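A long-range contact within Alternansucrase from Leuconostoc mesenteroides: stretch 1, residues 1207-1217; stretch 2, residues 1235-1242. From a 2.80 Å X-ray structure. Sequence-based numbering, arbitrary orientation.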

ATOM      1  N   TYR A1207      14.882  18.921 -24.118  1.00 53.16           N
ATOM      2  CA  TYR A1207      13.531  19.279 -24.540  1.00 53.60           C
ATOM      3  C   TYR A1207      12.688  20.084 -23.527  1.00 51.20           C
ATOM      4  O   TYR A1207      11.624  20.572 -23.866  1.00 47.53           O
ATOM      5  N   GLY A1208      13.144  20.219 -22.289  1.00 52.41           N
ATOM      6  CA  GLY A1208      12.382  20.952 -21.267  1.00 50.79           C
ATOM      7  C   GLY A1208      12.056  22.368 -21.702  1.00 49.42           C
ATOM      8  O   GLY A1208      12.916  23.074 -22.166  1.00 51.50           O
ATOM      9  N   GLY A1209      10.791  22.756 -21.580  1.00 50.58           N
ATOM     10  CA  GLY A1209      10.312  24.094 -21.949  1.00 49.36           C
ATOM     11  C   GLY A1209      10.498  24.620 -23.375  1.00 51.51           C
ATOM     12  O   GLY A1209      10.097  25.742 -23.678  1.00 52.39           O
ATOM     13  N   GLU A1210      11.073  23.819 -24.267  1.00 54.00           N
ATOM     14  CA  GLU A1210      11.454  24.284 -25.611  1.00 55.17           C
ATOM     15  C   GLU A1210      10.299  24.675 -26.532  1.00 55.12           C
ATOM     16  O   GLU A1210      10.474  25.493 -27.415  1.00 63.54           O
ATOM     17  N   PHE A1211       9.128  24.085 -26.328  1.00 53.33           N
ATOM     18  CA  PHE A1211       7.981  24.269 -27.216  1.00 53.81           C
ATOM     19  C   PHE A1211       7.012  25.357 -26.756  1.00 54.96           C
ATOM     20  O   PHE A1211       6.077  25.706 -27.485  1.00 57.37           O
ATOM     21  N   LEU A1212       7.237  25.899 -25.565  1.00 55.57           N
ATOM     22  CA  LEU A1212       6.304  26.843 -24.950  1.00 58.08           C
ATOM     23  C   LEU A1212       6.244  28.196 -25.642  1.00 61.77           C
ATOM     24  O   LEU A1212       5.174  28.796 -25.755  1.00 62.29           O
ATOM     25  N   ASP A1213       7.393  28.693 -26.078  1.00 66.42           N
ATOM     26  CA  ASP A1213       7.440  29.996 -26.712  1.00 70.43           C
ATOM     27  C   ASP A1213       6.708  29.990 -28.050  1.00 68.55           C
ATOM     28  O   ASP A1213       5.955  30.917 -28.344  1.00 72.53           O
ATOM     29  N   LYS A1214       6.932  28.966 -28.863  1.00 66.92           N
ATOM     30  CA  LYS A1214       6.162  28.795 -30.101  1.00 69.29           C
ATOM     31  C   LYS A1214       4.660  28.704 -29.815  1.00 66.28           C
ATOM     32  O   LYS A1214       3.851  29.250 -30.557  1.00 68.70           O
ATOM     33  N   LEU A1215       4.303  27.998 -28.741  1.00 63.67           N
ATOM     34  CA  LEU A1215       2.910  27.833 -28.332  1.00 59.10           C
ATOM     35  C   LEU A1215       2.266  29.124 -27.816  1.00 59.24           C
ATOM     36  O   LEU A1215       1.081  29.344 -28.055  1.00 57.80           O
ATOM     37  N   ARG A1216       3.023  29.960 -27.104  1.00 61.15           N
ATOM     38  CA  ARG A1216       2.491  31.229 -26.567  1.00 64.68           C
ATOM     39  C   ARG A1216       2.236  32.226 -27.693  1.00 67.04           C
ATOM     40  O   ARG A1216       1.221  32.915 -27.707  1.00 68.54           O
ATOM     41  N   GLU A1217       3.160  32.281 -28.644  1.00 69.37           N
ATOM     42  CA  GLU A1217       2.994  33.080 -29.852  1.00 72.83           C
ATOM     43  C   GLU A1217       1.731  32.662 -30.625  1.00 72.90           C
ATOM     44  O   GLU A1217       0.951  33.515 -31.022  1.00 73.24           O
ATOM     45  N   ASP A1235       2.709  29.582 -16.172  1.00 51.65           N
ATOM     46  CA  ASP A1235       3.829  30.486 -16.286  1.00 55.60           C
ATOM     47  C   ASP A1235       4.935  29.829 -17.101  1.00 56.49           C
ATOM     48  O   ASP A1235       5.675  29.000 -16.594  1.00 58.84           O
ATOM     49  N   ALA A1236       5.026  30.205 -18.371  1.00 58.26           N
ATOM     50  CA  ALA A1236       6.123  29.774 -19.234  1.00 61.75           C
ATOM     51  C   ALA A1236       7.334  30.725 -19.196  1.00 62.41           C
ATOM     52  O   ALA A1236       8.284  30.550 -19.969  1.00 64.70           O
ATOM     53  N   SER A1237       7.313  31.722 -18.308  1.00 61.93           N
ATOM     54  CA  SER A1237       8.429  32.675 -18.204  1.00 59.06           C
ATOM     55  C   SER A1237       9.692  32.011 -17.614  1.00 59.86           C
ATOM     56  O   SER A1237      10.796  32.540 -17.732  1.00 58.46           O
ATOM     57  N   THR A1238       9.517  30.851 -16.983  1.00 59.81           N
ATOM     58  CA  THR A1238      10.617  30.058 -16.441  1.00 58.88           C
ATOM     59  C   THR A1238      10.532  28.630 -17.004  1.00 58.72           C
ATOM     60  O   THR A1238       9.467  28.007 -16.990  1.00 56.63           O
ATOM     61  N   LYS A1239      11.649  28.119 -17.508  1.00 58.09           N
ATOM     62  CA  LYS A1239      11.686  26.791 -18.120  1.00 58.33           C
ATOM     63  C   LYS A1239      12.364  25.796 -17.176  1.00 57.42           C
ATOM     64  O   LYS A1239      13.299  26.168 -16.482  1.00 62.28           O
ATOM     65  N   ILE A1240      11.902  24.540 -17.170  1.00 55.60           N
ATOM     66  CA  ILE A1240      12.478  23.490 -16.323  1.00 53.07           C
ATOM     67  C   ILE A1240      13.316  22.533 -17.167  1.00 51.12           C
ATOM     68  O   ILE A1240      12.786  21.566 -17.713  1.00 52.20           O
ATOM     69  N   LYS A1241      14.614  22.813 -17.270  1.00 50.83           N
ATOM     70  CA  LYS A1241      15.579  21.903 -17.898  1.00 52.79           C
ATOM     71  C   LYS A1241      16.161  20.915 -16.875  1.00 51.60           C
ATOM     72  O   LYS A1241      16.747  19.897 -17.245  1.00 45.63           O
ATOM     73  N   GLN A1242      16.018  21.243 -15.586  1.00 54.12           N
ATOM     74  CA  GLN A1242      16.528  20.405 -14.506  1.00 52.96           C
ATOM     75  C   GLN A1242      15.543  20.398 -13.351  1.00 50.34           C
ATOM     76  O   GLN A1242      15.176  21.447 -12.853  1.00 51.31           O
TER

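Stretch 2, which has no regular secondary structure, packs against a turn-and-helix segment of stretch 1, burying 440 Å² in all. At its start Asp 1235 (chi1 t) makes no contact across the interface; its OD1 accepts hydrogen bonds from Ser 1237 OG (2.6 Å) and Ser 1237 N (2.8 Å). Ala 1236 points toward stretch 1, where its CB meets CD1 of Leu 1212 (m, t) at 3.8 Å, an apolar contact. Ala 1236 CB also lies 3.7 Å from NH2 of Arg 1216 (chi1 t), whose guanidinium also presents its edge to the backbone N of Ser 1237.

Lys 1239 (chi1 m) points in and has the largest covered area. Its CG sits 3.6 Å from CA of Gly 1209, where an ideal CB on Gly 1209 would clash with Lys 1239 CG; the positive phi of Gly 1209 independently favours glycine. Further out, Lys 1239 NZ donates to Asp 1213 OD1 at 2.9 Å in a salt bridge and to Ala 1236 O, also at 2.9 Å. Asp 1213 OD1 is shared with Arg 1216 NH1 (3.3 Å), joining three charged side chains.

The CA-to-CB bond of Ile 1240 (m, t) lies sideways; its contact is through the carbonyl O, 3.6 Å from Gly 1208 CA. Lys 1241 (m, m, t, p) starts sideways, but its NZ returns to form a salt bridge with Glu 1210 OE2 at 3.0 Å.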

ATOM      1  CB  TYR A1207      12.755  18.008 -24.950  1.00 56.22           C
ATOM      2  CG  TYR A1207      13.242  17.344 -26.226  1.00 56.85           C
ATOM      3  CD1 TYR A1207      13.366  18.063 -27.413  1.00 57.85           C
ATOM      4  CD2 TYR A1207      13.561  15.999 -26.250  1.00 56.68           C
ATOM      5  CE1 TYR A1207      13.813  17.456 -28.577  1.00 58.26           C
ATOM      6  CE2 TYR A1207      13.996  15.383 -27.414  1.00 58.50           C
ATOM      7  CZ  TYR A1207      14.120  16.113 -28.571  1.00 58.37           C
ATOM      8  OH  TYR A1207      14.535  15.493 -29.717  1.00 59.89           O
ATOM      9  CB  GLU A1210      12.303  23.207 -26.310  1.00 56.93           C
ATOM     10  CG  GLU A1210      13.699  23.019 -25.716  1.00 58.65           C
ATOM     11  CD  GLU A1210      14.643  24.166 -26.014  1.00 57.32           C
ATOM     12  OE1 GLU A1210      14.827  24.497 -27.205  1.00 59.63           O
ATOM     13  OE2 GLU A1210      15.188  24.734 -25.051  1.00 56.22           O
ATOM     14  CB  PHE A1211       7.251  22.920 -27.406  1.00 51.81           C
ATOM     15  CG  PHE A1211       8.188  21.782 -27.708  1.00 52.91           C
ATOM     16  CD1 PHE A1211       8.870  21.734 -28.917  1.00 54.37           C
ATOM     17  CD2 PHE A1211       8.442  20.796 -26.768  1.00 52.59           C
ATOM     18  CE1 PHE A1211       9.767  20.712 -29.185  1.00 55.71           C
ATOM     19  CE2 PHE A1211       9.337  19.770 -27.028  1.00 52.48           C
ATOM     20  CZ  PHE A1211       9.997  19.725 -28.239  1.00 55.63           C
ATOM     21  CB  LEU A1212       6.676  27.074 -23.485  1.00 59.25           C
ATOM     22  CG  LEU A1212       6.538  25.872 -22.545  1.00 60.31           C
ATOM     23  CD1 LEU A1212       7.210  26.157 -21.214  1.00 62.02           C
ATOM     24  CD2 LEU A1212       5.086  25.493 -22.321  1.00 58.65           C
ATOM     25  CB  ASP A1213       8.901  30.459 -26.873  1.00 75.35           C
ATOM     26  CG  ASP A1213       9.587  30.731 -25.533  1.00 71.18           C
ATOM     27  OD1 ASP A1213       8.884  30.895 -24.515  1.00 65.10           O
ATOM     28  OD2 ASP A1213      10.828  30.803 -25.504  1.00 72.41           O
ATOM     29  CB  LYS A1214       6.614  27.530 -30.843  1.00 75.70           C
ATOM     30  CG  LYS A1214       6.045  27.370 -32.250  1.00 81.73           C
ATOM     31  CD  LYS A1214       6.747  28.304 -33.233  1.00 89.62           C
ATOM     32  CE  LYS A1214       5.800  28.934 -34.253  1.00 89.36           C
ATOM     33  NZ  LYS A1214       6.309  30.229 -34.781  1.00 87.86           N
ATOM     34  CB  LEU A1215       2.776  26.730 -27.280  1.00 58.31           C
ATOM     35  CG  LEU A1215       2.864  25.282 -27.761  1.00 59.95           C
ATOM     36  CD1 LEU A1215       2.911  24.338 -26.575  1.00 60.16           C
ATOM     37  CD2 LEU A1215       1.696  24.887 -28.644  1.00 60.98           C
ATOM     38  CB  ARG A1216       3.455  31.848 -25.549  1.00 69.74           C
ATOM     39  CG  ARG A1216       2.820  32.928 -24.677  1.00 74.06           C
ATOM     40  CD  ARG A1216       3.779  34.045 -24.282  1.00 82.39           C
ATOM     41  NE  ARG A1216       4.482  33.761 -23.029  1.00 85.09           N
ATOM     42  CZ  ARG A1216       5.722  33.284 -22.927  1.00 86.73           C
ATOM     43  NH1 ARG A1216       6.448  33.018 -24.015  1.00 82.04           N
ATOM     44  NH2 ARG A1216       6.240  33.072 -21.713  1.00 89.28           N
ATOM     45  CB  GLU A1217       4.237  32.939 -30.744  1.00 79.71           C
ATOM     46  CG  GLU A1217       4.306  33.917 -31.910  1.00 88.65           C
ATOM     47  CD  GLU A1217       5.582  33.781 -32.730  1.00 97.78           C
ATOM     48  OE1 GLU A1217       6.483  33.022 -32.324  1.00 96.89           O
ATOM     49  OE2 GLU A1217       5.694  34.448 -33.784  1.00104.08           O
ATOM     50  CB  ASP A1235       4.306  30.882 -14.875  1.00 55.47           C
ATOM     51  CG  ASP A1235       5.443  31.884 -14.884  1.00 54.90           C
ATOM     52  OD1 ASP A1235       5.861  32.336 -15.981  1.00 54.03           O
ATOM     53  OD2 ASP A1235       5.934  32.203 -13.772  1.00 54.90           O
ATOM     54  CB  ALA A1236       5.623  29.609 -20.670  1.00 64.42           C
ATOM     55  CB  SER A1237       8.022  33.897 -17.378  1.00 56.62           C
ATOM     56  OG  SER A1237       8.094  33.622 -15.989  1.00 58.70           O
ATOM     57  CB  THR A1238      10.511  30.038 -14.908  1.00 58.51           C
ATOM     58  OG1 THR A1238      10.280  31.378 -14.437  1.00 59.80           O
ATOM     59  CG2 THR A1238      11.758  29.488 -14.275  1.00 58.71           C
ATOM     60  CB  LYS A1239      12.446  26.824 -19.453  1.00 59.06           C
ATOM     61  CG  LYS A1239      11.616  27.214 -20.655  1.00 62.58           C
ATOM     62  CD  LYS A1239      11.702  28.688 -20.968  1.00 70.34           C
ATOM     63  CE  LYS A1239      10.790  29.059 -22.124  1.00 70.61           C
ATOM     64  NZ  LYS A1239      10.356  30.475 -22.000  1.00 71.12           N
ATOM     65  CB  ILE A1240      11.380  22.690 -15.566  1.00 55.14           C
ATOM     66  CG1 ILE A1240      10.496  23.627 -14.737  1.00 55.60           C
ATOM     67  CG2 ILE A1240      12.000  21.645 -14.642  1.00 55.27           C
ATOM     68  CD1 ILE A1240       9.302  22.954 -14.079  1.00 57.92           C
ATOM     69  CB  LYS A1241      16.756  22.672 -18.501  1.00 57.96           C
ATOM     70  CG  LYS A1241      16.457  23.661 -19.617  1.00 62.42           C
ATOM     71  CD  LYS A1241      15.495  23.107 -20.641  1.00 70.30           C
ATOM     72  CE  LYS A1241      15.578  23.900 -21.938  1.00 72.02           C
ATOM     73  NZ  LYS A1241      16.583  23.306 -22.845  1.00 74.91           N
ATOM     74  CB  GLN A1242      17.872  20.945 -14.034  1.00 54.23           C
ATOM     75  CG  GLN A1242      18.570  20.086 -12.984  1.00 57.48           C
ATOM     76  CD  GLN A1242      19.841  20.736 -12.490  1.00 58.71           C
ATOM     77  OE1 GLN A1242      19.841  21.911 -12.120  1.00 59.40           O
ATOM     78  NE2 GLN A1242      20.927  19.978 -12.464  1.00 58.10           N
TER